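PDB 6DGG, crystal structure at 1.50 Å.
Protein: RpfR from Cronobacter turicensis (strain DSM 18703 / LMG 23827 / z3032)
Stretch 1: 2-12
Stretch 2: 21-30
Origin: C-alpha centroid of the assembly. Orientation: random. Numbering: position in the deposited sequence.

Stretch 1, residues 2-12: VVSEANSVIVI
Stretch 2 21-30: RFNRLSEEYT

How do the two backbones meet? The backbone is extended from Val-9 to Ile-12, phi -91 to -131° and psi 115 to 132°, and its end runs antiparallel to Arg-21 and Phe-22. Val-11 faces Phe-22 in a non-hydrogen-bonded pair, CA to CA 4.7 Å; Ile-12 faces Arg-21 in a hydrogen-bonded one, 5.1 Å. Ile-12 N donates to Arg-21 O at 3.0 Å, and Val-11 CA approaches that same oxygen to 3.4 Å, a CA-H...O contact. One residue beyond the bridges, Asn-23 N donates to Ile-10 O at 3.2 Å.

What does Asn-23 do once the strand pairing ends? With chi1 at 79° (p) and chi2 at -38°, its amide continues the pairing with side-chain atoms: ND2 donates to Ser-8 O at 3.0 Å, while OD1 accepts from Ile-10 N at 2.9 Å, almost linearly (175°). An amide suits this place because it offers a donor and an acceptor side by side.

How does the same residue start the helix? Asn-23 is the N-cap of helix 24-30. Its OD1 also accepts from Ser-26 OG at 2.8 Å and, weakly, from Ser-26 N at 3.3 Å; Ser-26 chi1 is -61° (m). Asn-23 O takes Glu-27 N at 3.1 Å. The helix leaves at 105° to the strand, their axes 6.8 Å apart at closest.

Which side chains pack around these hydrogen bonds? Val-9 (m) has CG1 4.0 Å from Leu-25 CG (chi1 t, chi2 p) and 3.8 Å from Tyr-29 CD2. Val-11 (t) and Phe-22 (t) share one sheet face, Val-11 CG2 to Phe-22 CD1 3.9 Å. Apolar Val-9 and Val-11 suit buried sites, leaving no side-chain polar group unsatisfied. Ile-12 (m, t) and Arg-21 (m, chi2 -133°) share the other face, Ile-12 CD1 to Arg-21 CB 3.9 Å; the end of Arg-21 leads away, its NE and NH2 hydrogen-bonded elsewhere in the structure. The contact buries 590 Å², both sides summed.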

ATOM      1  N   VAL A   2       7.670  -7.560 -23.346  1.00 39.72           N
ATOM      2  CA  VAL A   2       7.028  -6.525 -22.543  1.00 31.42           C
ATOM      3  C   VAL A   2       7.556  -5.139 -22.925  1.00 25.95           C
ATOM      4  O   VAL A   2       8.757  -4.858 -22.848  1.00 22.98           O
ATOM      5  CB  VAL A   2       7.171  -6.817 -21.033  1.00 39.58           C
ATOM      6  CG1 VAL A   2       6.811  -5.597 -20.203  1.00 29.35           C
ATOM      7  CG2 VAL A   2       6.283  -7.989 -20.639  1.00 47.20           C
ATOM      8  N   VAL A   3       6.623  -4.269 -23.311  1.00 23.74           N
ATOM      9  CA  VAL A   3       6.976  -2.997 -23.932  1.00 21.64           C
ATOM     10  C   VAL A   3       7.633  -2.061 -22.927  1.00 20.70           C
ATOM     11  O   VAL A   3       8.615  -1.378 -23.246  1.00 22.85           O
ATOM     12  CB  VAL A   3       5.717  -2.378 -24.564  1.00 23.13           C
ATOM     13  CG1 VAL A   3       6.013  -1.005 -25.148  1.00 38.67           C
ATOM     14  CG2 VAL A   3       5.167  -3.310 -25.636  1.00 27.25           C
ATOM     15  N   SER A   4       7.098  -1.994 -21.712  1.00 19.18           N
ATOM     16  CA  SER A   4       7.616  -1.105 -20.685  1.00 18.31           C
ATOM     17  C   SER A   4       7.269  -1.690 -19.322  1.00 16.75           C
ATOM     18  O   SER A   4       6.595  -2.715 -19.222  1.00 16.80           O
ATOM     19  CB  SER A   4       7.051   0.310 -20.845  1.00 22.68           C
ATOM     20  OG  SER A   4       7.616   0.959 -21.972  1.00 56.06           O
ATOM     21  N   GLU A   5       7.754  -1.036 -18.268  1.00 16.30           N
ATOM     22  CA  GLU A   5       7.448  -1.425 -16.900  1.00 14.79           C
ATOM     23  C   GLU A   5       7.157  -0.174 -16.087  1.00 13.89           C
ATOM     24  O   GLU A   5       7.589   0.931 -16.430  1.00 17.53           O
ATOM     25  CB  GLU A   5       8.602  -2.195 -16.230  1.00 15.73           C
ATOM     26  CG  GLU A   5       8.859  -3.573 -16.804  1.00 16.94           C
ATOM     27  CD  GLU A   5      10.014  -4.287 -16.125  1.00 29.37           C
ATOM     28  OE1 GLU A   5       9.989  -4.422 -14.882  1.00 53.24           O
ATOM     29  OE2 GLU A   5      10.949  -4.707 -16.835  1.00 40.64           O
ATOM     30  N   ALA A   6       6.407  -0.358 -15.010  1.00 16.27           N
ATOM     31  CA  ALA A   6       6.136   0.740 -14.101  1.00 16.45           C
ATOM     32  C   ALA A   6       7.272   0.878 -13.091  1.00 11.47           C
ATOM     33  O   ALA A   6       8.121  -0.002 -12.938  1.00 13.16           O
ATOM     34  CB  ALA A   6       4.820   0.517 -13.366  1.00 20.32           C
ATOM     35  N   ASN A   7       7.274   2.013 -12.396  1.00 10.77           N
ATOM     36  CA  ASN A   7       8.322   2.351 -11.447  1.00 11.00           C
ATOM     37  C   ASN A   7       7.810   2.413 -10.018  1.00  9.71           C
ATOM     38  O   ASN A   7       8.580   2.732  -9.106  1.00 10.05           O
ATOM     39  CB  ASN A   7       8.915   3.713 -11.806  1.00 16.68           C
ATOM     40  CG  ASN A   7       9.239   3.824 -13.265  1.00 20.82           C
ATOM     41  OD1 ASN A   7       9.987   3.012 -13.797  1.00 19.36           O
ATOM     42  ND2 ASN A   7       8.644   4.809 -13.935  1.00 38.89           N
ATOM     43  N   SER A   8       6.535   2.130  -9.809  1.00  8.82           N
ATOM     44  CA  SER A   8       5.869   2.389  -8.550  1.00  8.46           C
ATOM     45  C   SER A   8       5.073   1.164  -8.142  1.00  8.89           C
ATOM     46  O   SER A   8       4.576   0.423  -8.989  1.00  9.80           O
ATOM     47  CB  SER A   8       4.900   3.545  -8.704  1.00  7.61           C
ATOM     48  OG  SER A   8       5.546   4.673  -9.260  1.00 10.60           O
ATOM     49  N   VAL A   9       4.947   0.966  -6.836  1.00  6.50           N
ATOM     50  CA  VAL A   9       4.021  -0.011  -6.278  1.00  7.48           C
ATOM     51  C   VAL A   9       2.699   0.704  -6.028  1.00 10.05           C
ATOM     52  O   VAL A   9       2.636   1.677  -5.267  1.00  8.12           O
ATOM     53  CB  VAL A   9       4.582  -0.666  -5.005  1.00  7.97           C
ATOM     54  CG1 VAL A   9       5.793  -1.513  -5.355  1.00 10.91           C
ATOM     55  CG2 VAL A   9       4.945   0.358  -3.943  1.00  9.17           C
ATOM     56  N   ILE A  10       1.662   0.276  -6.738  1.00  6.60           N
ATOM     57  CA  ILE A  10       0.363   0.938  -6.733  1.00  5.84           C
ATOM     58  C   ILE A  10      -0.636  -0.019  -6.099  1.00  7.87           C
ATOM     59  O   ILE A  10      -0.902  -1.098  -6.637  1.00  7.13           O
ATOM     60  CB  ILE A  10      -0.074   1.327  -8.157  1.00  6.35           C
ATOM     61  CG1 ILE A  10       0.979   2.227  -8.815  1.00  7.07           C
ATOM     62  CG2 ILE A  10      -1.417   2.009  -8.137  1.00  8.94           C
ATOM     63  CD1 ILE A  10       1.340   3.500  -8.041  1.00  7.82           C
ATOM     64  N   VAL A  11      -1.178   0.371  -4.950  1.00  6.61           N
ATOM     65  CA  VAL A  11      -2.111  -0.446  -4.187  1.00  6.44           C
ATOM     66  C   VAL A  11      -3.310   0.425  -3.841  1.00  7.38           C
ATOM     67  O   VAL A  11      -3.148   1.558  -3.372  1.00 10.09           O
ATOM     68  CB  VAL A  11      -1.434  -1.005  -2.920  1.00  6.41           C
ATOM     69  CG1 VAL A  11      -2.401  -1.858  -2.105  1.00  8.18           C
ATOM     70  CG2 VAL A  11      -0.187  -1.824  -3.296  1.00  6.47           C
ATOM     71  N   ILE A  12      -4.511  -0.084  -4.107  1.00  6.57           N
ATOM     72  CA  ILE A  12      -5.748   0.617  -3.792  1.00  6.59           C
ATOM     73  C   ILE A  12      -6.401  -0.102  -2.621  1.00  8.48           C
ATOM     74  O   ILE A  12      -6.496  -1.333  -2.618  1.00  8.88           O
ATOM     75  CB  ILE A  12      -6.677   0.689  -5.011  1.00  6.79           C
ATOM     76  CG1 ILE A  12      -5.949   1.389  -6.164  1.00  9.45           C
ATOM     77  CG2 ILE A  12      -7.973   1.418  -4.661  1.00  9.35           C
ATOM     78  CD1 ILE A  12      -6.749   1.454  -7.451  1.00 10.56           C
ATOM     79  N   ARG A  21      -6.811  -3.318  -5.570  1.00  7.52           N
ATOM     80  CA  ARG A  21      -5.931  -3.518  -6.714  1.00  6.63           C
ATOM     81  C   ARG A  21      -4.494  -3.519  -6.205  1.00  6.62           C
ATOM     82  O   ARG A  21      -4.179  -2.918  -5.169  1.00  6.87           O
ATOM     83  CB  ARG A  21      -6.090  -2.418  -7.778  1.00  6.81           C
ATOM     84  CG  ARG A  21      -7.423  -2.400  -8.518  1.00  8.16           C
ATOM     85  CD  ARG A  21      -7.206  -2.261 -10.024  1.00  9.39           C
ATOM     86  NE  ARG A  21      -6.627  -3.483 -10.578  1.00  8.77           N
ATOM     87  CZ  ARG A  21      -6.507  -3.747 -11.876  1.00  9.61           C
ATOM     88  NH1 ARG A  21      -6.921  -2.876 -12.786  1.00 10.49           N
ATOM     89  NH2 ARG A  21      -5.971  -4.895 -12.257  1.00  9.87           N
ATOM     90  N   PHE A  22      -3.620  -4.171  -6.970  1.00  6.40           N
ATOM     91  CA  PHE A  22      -2.262  -4.495  -6.531  1.00  5.48           C
ATOM     92  C   PHE A  22      -1.486  -4.745  -7.815  1.00  6.04           C
ATOM     93  O   PHE A  22      -1.758  -5.725  -8.515  1.00  7.68           O
ATOM     94  CB  PHE A  22      -2.358  -5.757  -5.678  1.00  5.73           C
ATOM     95  CG  PHE A  22      -1.096  -6.192  -4.972  1.00  5.88           C
ATOM     96  CD1 PHE A  22      -0.741  -5.638  -3.745  1.00  8.52           C
ATOM     97  CD2 PHE A  22      -0.347  -7.256  -5.456  1.00  7.96           C
ATOM     98  CE1 PHE A  22       0.376  -6.087  -3.052  1.00  7.97           C
ATOM     99  CE2 PHE A  22       0.778  -7.717  -4.761  1.00  8.89           C
ATOM    100  CZ  PHE A  22       1.133  -7.130  -3.554  1.00  8.13           C
ATOM    101  N   ASN A  23      -0.569  -3.837  -8.163  1.00  6.41           N
ATOM    102  CA  ASN A  23      -0.013  -3.844  -9.512  1.00  6.50           C
ATOM    103  C   ASN A  23       1.170  -4.810  -9.652  1.00  6.76           C
ATOM    104  O   ASN A  23       1.604  -5.463  -8.705  1.00  6.41           O
ATOM    105  CB  ASN A  23       0.345  -2.432  -9.990  1.00  6.76           C
ATOM    106  CG  ASN A  23       1.655  -1.923  -9.412  1.00  6.51           C
ATOM    107  OD1 ASN A  23       1.975  -2.178  -8.256  1.00  6.69           O
ATOM    108  ND2 ASN A  23       2.413  -1.190 -10.224  1.00  7.21           N
ATOM    109  N   ARG A  24       1.718  -4.874 -10.864  1.00  7.67           N
ATOM    110  CA  ARG A  24       2.714  -5.895 -11.172  1.00  8.28           C
ATOM    111  C   ARG A  24       3.988  -5.708 -10.359  1.00  8.28           C
ATOM    112  O   ARG A  24       4.607  -6.689  -9.929  1.00  8.46           O
ATOM    113  CB  ARG A  24       3.024  -5.897 -12.666  1.00  9.59           C
ATOM    114  CG  ARG A  24       3.895  -7.053 -13.104  1.00 14.94           C
ATOM    115  CD  ARG A  24       3.946  -7.164 -14.628  1.00 22.79           C
ATOM    116  NE  ARG A  24       2.632  -7.419 -15.217  1.00 22.18           N
ATOM    117  CZ  ARG A  24       2.407  -7.573 -16.519  1.00 27.07           C
ATOM    118  NH1 ARG A  24       3.408  -7.495 -17.388  1.00 25.17           N
ATOM    119  NH2 ARG A  24       1.176  -7.807 -16.954  1.00 27.21           N
ATOM    120  N   LEU A  25       4.421  -4.464 -10.148  1.00  8.08           N
ATOM    121  CA  LEU A  25       5.624  -4.272  -9.350  1.00  9.74           C
ATOM    122  C   LEU A  25       5.394  -4.699  -7.906  1.00  8.58           C
ATOM    123  O   LEU A  25       6.308  -5.228  -7.262  1.00  8.45           O
ATOM    124  CB  LEU A  25       6.109  -2.824  -9.443  1.00  8.60           C
ATOM    125  CG  LEU A  25       7.492  -2.552  -8.838  1.00  8.42           C
ATOM    126  CD1 LEU A  25       8.576  -3.445  -9.455  1.00 16.51           C
ATOM    127  CD2 LEU A  25       7.907  -1.091  -8.987  1.00  8.43           C
ATOM    128  N   SER A  26       4.175  -4.508  -7.393  1.00  6.16           N
ATOM    129  CA  SER A  26       3.828  -5.028  -6.075  1.00  5.86           C
ATOM    130  C   SER A  26       3.962  -6.545  -6.038  1.00  8.44           C
ATOM    131  O   SER A  26       4.470  -7.109  -5.062  1.00  7.66           O
ATOM    132  CB  SER A  26       2.408  -4.613  -5.695  1.00  6.57           C
ATOM    133  OG  SER A  26       2.288  -3.200  -5.636  1.00  7.72           O
ATOM    134  N   GLU A  27       3.513  -7.223  -7.101  1.00  7.07           N
ATOM    135  CA  GLU A  27       3.684  -8.669  -7.195  1.00  8.65           C
ATOM    136  C   GLU A  27       5.158  -9.046  -7.175  1.00  9.71           C
ATOM    137  O   GLU A  27       5.550  -9.998  -6.498  1.00  8.92           O
ATOM    138  CB  GLU A  27       3.024  -9.197  -8.474  1.00  7.99           C
ATOM    139  CG  GLU A  27       1.524  -8.929  -8.573  1.00  9.17           C
ATOM    140  CD  GLU A  27       0.908  -9.476  -9.839  1.00 10.26           C
ATOM    141  OE1 GLU A  27       1.641  -9.680 -10.835  1.00 15.16           O
ATOM    142  OE2 GLU A  27      -0.317  -9.717  -9.857  1.00 11.03           O
ATOM    143  N   GLU A  28       5.996  -8.315  -7.920  1.00  8.04           N
ATOM    144  CA  GLU A  28       7.413  -8.658  -7.983  1.00 10.77           C
ATOM    145  C   GLU A  28       8.090  -8.511  -6.621  1.00  9.31           C
ATOM    146  O   GLU A  28       8.923  -9.344  -6.239  1.00 12.80           O
ATOM    147  CB  GLU A  28       8.105  -7.819  -9.053  1.00 10.09           C
ATOM    148  CG  GLU A  28       7.651  -8.161 -10.469  1.00 16.49           C
ATOM    149  CD  GLU A  28       8.181  -7.192 -11.514  1.00 46.72           C
ATOM    150  OE1 GLU A  28       9.184  -6.499 -11.240  1.00 58.33           O
ATOM    151  OE2 GLU A  28       7.588  -7.123 -12.610  1.00 47.08           O
ATOM    152  N   TYR A  29       7.729  -7.473  -5.858  1.00  8.63           N
ATOM    153  CA  TYR A  29       8.345  -7.272  -4.548  1.00  8.56           C
ATOM    154  C   TYR A  29       7.926  -8.333  -3.541  1.00 11.17           C
ATOM    155  O   TYR A  29       8.699  -8.658  -2.634  1.00 12.25           O
ATOM    156  CB  TYR A  29       7.978  -5.895  -3.988  1.00 11.17           C
ATOM    157  CG  TYR A  29       8.966  -4.805  -4.332  1.00 10.09           C
ATOM    158  CD1 TYR A  29      10.136  -4.643  -3.595  1.00 10.04           C
ATOM    159  CD2 TYR A  29       8.731  -3.932  -5.379  1.00 10.54           C
ATOM    160  CE1 TYR A  29      11.050  -3.651  -3.908  1.00  9.29           C
ATOM    161  CE2 TYR A  29       9.638  -2.941  -5.702  1.00 11.47           C
ATOM    162  CZ  TYR A  29      10.791  -2.796  -4.954  1.00 10.22           C
ATOM    163  OH  TYR A  29      11.705  -1.811  -5.262  1.00 11.43           O
ATOM    164  N   THR A  30       6.711  -8.868  -3.659  1.00  8.69           N
ATOM    165  CA  THR A  30       6.130  -9.679  -2.593  1.00  9.84           C
ATOM    166  C   THR A  30       6.023 -11.156  -2.923  1.00  9.55           C
ATOM    167  O   THR A  30       5.892 -11.969  -2.001  1.00 10.48           O
ATOM    168  CB  THR A  30       4.718  -9.185  -2.247  1.00  9.79           C
ATOM    169  OG1 THR A  30       3.853  -9.383  -3.376  1.00  9.43           O
ATOM    170  CG2 THR A  30       4.734  -7.719  -1.835  1.00 11.75           C
TER